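Local coordinates for methyltransferase 1 (PDB 2I2X) that transfers the methyl group of methanol to the cobalt of the cob(I)amide carried by its corrinoid protein partner, the first step of methanogenesis from methanol, at the interface of chains A and B and the interface of chains A and C. Coordinates in Å, arbitrary orientation; residue numbers count along the deposited sequence, not the author numbering. Chains: chain A/B, Methyltransferase 1; chain C, Methyltransferase 1.

Contact 1: the interface of chains A and B. Residues chain A 232-235; chain B 74-75, 116.
The last turn of helix 55-76 of chain B docks on the loop that follows helix 220-230 of chain A, with B:Gln75 seated against A:Leu233 and A:Leu234 at the two-fold interface between the MtaB subunits. Two consecutive backbone N-H groups of the loop are taken up by this one glutamine. The first, A:Leu233 N, gives a hydrogen bond of 2.9 Å to the backbone oxygen B:Gln75 O, lying in the carbonyl plane on a lone pair. The second, A:Leu234 N, reaches the side-chain amide oxygen B:Gln75 OE1 at 3.0 Å; here the donor is tilted 33° from the amide plane. A bend at chi2 (-83°) folds the B:Gln75 side chain so that its amide comes round to the loop beside its own backbone carbonyl. The amide carbon B:Gln75 CD also rests on A:Leu234 CB, 3.8 Å away. Across the end of this amide stands that of A:Asn235, its plane turned 70° from it; B:Gln75 NE2 and A:Asn235 OD1 are 3.6 Å apart, a contact without a hydrogen bond. An alanine at B:Gln75 would probably leave A:Leu234 N without its side-chain acceptor and A:Leu234 CB without its amide neighbour. Beyond the glutamine, A:Leu234 runs toward an apolar corner formed by the ends of two helices of chain B. The methyl A:Leu234 CD1 meets B:Val74 CG2 at 3.7 Å and, tip to tip, the phenol end of B:Tyr116, with B:Tyr116 CE1 3.9 Å away. B:Val74 CG2 in turn lies 4.0 Å above the plane of the tyrosine ring, toward its rim, so that valine, phenol and leucine form one packed cluster. Repeated by the two-fold with the chains exchanged, the patch helps to join the two MtaB subunits of the heterotetramer.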
# COMPACT_ATOMS: atom_id res chain seq x y z
N GLY A 232 9.18 -3.97 -16.84
CA GLY A 232 9.78 -2.63 -16.71
C GLY A 232 10.57 -2.19 -17.93
O GLY A 232 10.83 -2.98 -18.83
N LEU A 233 10.94 -0.92 -17.97
CA LEU A 233 11.78 -0.39 -19.04
C LEU A 233 13.03 -1.20 -19.37
O LEU A 233 13.51 -1.11 -20.48
CB LEU A 233 12.23 1.02 -18.69
CG LEU A 233 11.40 2.25 -19.07
CD1 LEU A 233 9.92 1.97 -19.40
CD2 LEU A 233 11.56 3.24 -17.92
N LEU A 234 13.59 -1.94 -18.40
CA LEU A 234 14.88 -2.64 -18.55
C LEU A 234 14.72 -4.13 -18.79
O LEU A 234 15.71 -4.84 -18.96
CB LEU A 234 15.76 -2.45 -17.31
CG LEU A 234 16.09 -1.02 -16.85
CD1 LEU A 234 16.62 -1.12 -15.45
CD2 LEU A 234 17.08 -0.35 -17.72
N ASN A 235 13.48 -4.61 -18.79
CA ASN A 235 13.20 -5.99 -19.11
C ASN A 235 13.57 -6.34 -20.56
O ASN A 235 13.73 -5.46 -21.44
CB ASN A 235 11.74 -6.31 -18.85
CG ASN A 235 11.46 -6.65 -17.40
OD1 ASN A 235 11.85 -5.94 -16.47
ND2 ASN A 235 10.78 -7.75 -17.20
N VAL B 74 14.43 2.54 -11.32
CA VAL B 74 14.96 2.55 -12.67
C VAL B 74 14.05 1.76 -13.63
O VAL B 74 14.00 2.07 -14.82
CB VAL B 74 16.47 2.14 -12.77
CG1 VAL B 74 17.38 3.15 -12.00
CG2 VAL B 74 16.70 0.72 -12.24
N GLN B 75 13.28 0.80 -13.12
CA GLN B 75 12.40 0.09 -14.03
C GLN B 75 11.21 0.93 -14.49
O GLN B 75 10.61 0.64 -15.52
CB GLN B 75 11.91 -1.23 -13.44
CG GLN B 75 12.97 -2.26 -13.26
CD GLN B 75 13.26 -3.05 -14.51
OE1 GLN B 75 12.78 -2.77 -15.61
NE2 GLN B 75 14.08 -4.04 -14.36
N TYR B 116 23.07 4.10 -13.85
CA TYR B 116 21.91 4.74 -14.46
C TYR B 116 21.89 6.24 -14.36
O TYR B 116 21.18 6.88 -15.15
CB TYR B 116 20.65 4.20 -13.83
CG TYR B 116 20.53 2.72 -13.92
CD1 TYR B 116 20.18 2.10 -15.14
CD2 TYR B 116 20.75 1.93 -12.81
CE1 TYR B 116 20.04 0.70 -15.23
CE2 TYR B 116 20.63 0.55 -12.88
CZ TYR B 116 20.27 -0.06 -14.10
OH TYR B 116 20.16 -1.43 -14.14

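Contact 2: the interface of chains A and C. Residues chain A 362-363, 413-415, 418; chain C 15, 17-18.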
# COMPACT_ATOMS: atom_id res chain seq x y z
N TYR A 362 5.41 10.36 -22.09
CA TYR A 362 6.73 10.03 -22.68
C TYR A 362 7.45 8.88 -21.98
O TYR A 362 8.57 8.48 -22.38
CB TYR A 362 7.63 11.28 -22.82
CG TYR A 362 7.03 12.33 -23.75
CD1 TYR A 362 6.97 12.12 -25.14
CD2 TYR A 362 6.48 13.52 -23.24
CE1 TYR A 362 6.40 13.08 -25.99
CE2 TYR A 362 5.90 14.47 -24.08
CZ TYR A 362 5.87 14.26 -25.45
OH TYR A 362 5.30 15.21 -26.27
N ARG A 363 6.81 8.34 -20.96
CA ARG A 363 7.39 7.26 -20.21
C ARG A 363 7.63 6.00 -21.04
O ARG A 363 8.62 5.31 -20.79
CB ARG A 363 6.54 6.93 -18.99
CG ARG A 363 7.34 6.41 -17.76
CD ARG A 363 6.39 6.31 -16.55
NE ARG A 363 6.16 7.66 -16.05
CZ ARG A 363 7.00 8.32 -15.26
NH1 ARG A 363 8.16 7.79 -14.86
NH2 ARG A 363 6.70 9.55 -14.92
N GLU A 413 11.19 8.79 -26.84
CA GLU A 413 12.53 8.29 -27.01
C GLU A 413 12.51 6.75 -26.96
O GLU A 413 12.47 6.14 -25.88
CB GLU A 413 13.39 8.89 -25.90
CG GLU A 413 14.89 8.79 -26.05
CD GLU A 413 15.63 9.11 -24.76
OE1 GLU A 413 15.06 8.98 -23.64
OE2 GLU A 413 16.81 9.49 -24.84
N LEU A 414 12.51 6.13 -28.14
CA LEU A 414 12.48 4.67 -28.24
C LEU A 414 13.89 4.16 -28.41
O LEU A 414 14.69 4.82 -29.07
CB LEU A 414 11.66 4.24 -29.44
CG LEU A 414 10.20 4.64 -29.57
CD1 LEU A 414 9.60 3.85 -30.73
CD2 LEU A 414 9.44 4.37 -28.24
N SER A 415 14.19 2.99 -27.85
CA SER A 415 15.43 2.32 -28.17
C SER A 415 15.42 1.78 -29.63
O SER A 415 14.34 1.65 -30.24
CB SER A 415 15.69 1.17 -27.21
OG SER A 415 14.78 0.12 -27.45
N GLU A 418 13.29 -1.30 -29.81
CA GLU A 418 11.86 -1.00 -29.81
C GLU A 418 11.40 -0.55 -31.18
O GLU A 418 10.29 -0.85 -31.58
CB GLU A 418 11.53 0.09 -28.78
CG GLU A 418 11.37 -0.49 -27.42
CD GLU A 418 11.46 0.51 -26.28
OE1 GLU A 418 12.02 1.62 -26.46
OE2 GLU A 418 10.96 0.16 -25.20
N ARG C 15 13.88 7.33 -19.60
CA ARG C 15 13.78 5.95 -20.12
C ARG C 15 15.17 5.37 -20.06
O ARG C 15 15.93 5.42 -21.02
CB ARG C 15 13.16 5.89 -21.54
CG ARG C 15 11.73 6.48 -21.62
CD ARG C 15 10.91 5.94 -22.80
NE ARG C 15 10.48 4.55 -22.66
CZ ARG C 15 10.84 3.58 -23.49
NH1 ARG C 15 11.65 3.86 -24.51
NH2 ARG C 15 10.43 2.32 -23.30
N ASN C 17 16.48 2.68 -20.34
CA ASN C 17 16.90 1.58 -21.20
C ASN C 17 17.62 2.12 -22.40
O ASN C 17 18.51 1.49 -22.95
CB ASN C 17 15.71 0.71 -21.64
CG ASN C 17 14.56 1.54 -22.20
OD1 ASN C 17 14.03 1.25 -23.26
ND2 ASN C 17 14.18 2.59 -21.49
N VAL C 18 17.25 3.32 -22.82
CA VAL C 18 17.77 3.86 -24.05
C VAL C 18 19.31 4.02 -24.07
O VAL C 18 19.97 3.55 -25.00
CB VAL C 18 17.02 5.15 -24.39
CG1 VAL C 18 17.72 5.93 -25.51
CG2 VAL C 18 15.61 4.77 -24.79
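A polar patch of the interface between MtaB and its corrinoid protein MtaC is built around C:Arg15, whose guanidinium inserts among A:Glu418, A:Glu413 and A:Arg363 and helps to fasten the N-terminal part of MtaC to the methyltransferase. Its end meets the carboxylate of A:Glu418 head-on, the two planes 21° apart. C:Arg15 NH1 bonds A:Glu418 OE1 at 3.0 Å, through the syn lone pair, while C:Arg15 NH2 makes the salt bridge to A:Glu418 OE2 at 2.9 Å. The other partners are backbone carbonyls near the guanidinium plane: C:Arg15 NH1 also gives a hydrogen bond to A:Glu413 O (2.8 Å), and C:Arg15 NE gives one to A:Arg363 O (2.7 Å), approaching from above that carbonyl plane. A bend at chi3 (72°) turns the arginine tip into this setting. One guanidinium face has the amide nitrogen C:Asn17 ND2 over its centre. The A:Glu418 carboxylate is itself braced: A:Ser415 N bonds A:Glu418 OE1 at 2.9 Å from the anti side, and A:Glu418 N returns a bond of 3.1 Å to the hydroxyl A:Ser415 OG. This reciprocal pair is a helix capping box, and the fixed carboxylate is likely to be a well-placed counter-charge for the arginine. Alongside, C:Val18 CG1 packs against the carboxylate carbon A:Glu413 CD at 3.9 Å, and CG2 faces the backbone at A:Glu413 and A:Ser415. In the fold, C:Arg15 occupies the turn between helices 6-12 and 16-20 of chain C; on the MtaB side the site is made by the connection between helices 349-361 and 365-368 of chain A, the loop between helices 389-409 and 416-430, and the start of helix 416-430.

The C-alpha centres of contact 1 and contact 2 lie about 10 Å apart, and both draw on chain A without having a residue in common. A:Leu233 of contact 1 reaches toward contact 2: while its backbone N serves the MtaB pair, A:Leu233 CB lies 3.8 Å from C:Asn17 ND2, the side chain that covers the arginine of contact 2. One region of an MtaB subunit therefore faces its MtaB twin and an MtaC subunit almost side by side. This closeness suggests that pairing of the MtaB subunits and docking of the MtaC N-terminal segment support each other in the heterotetramer.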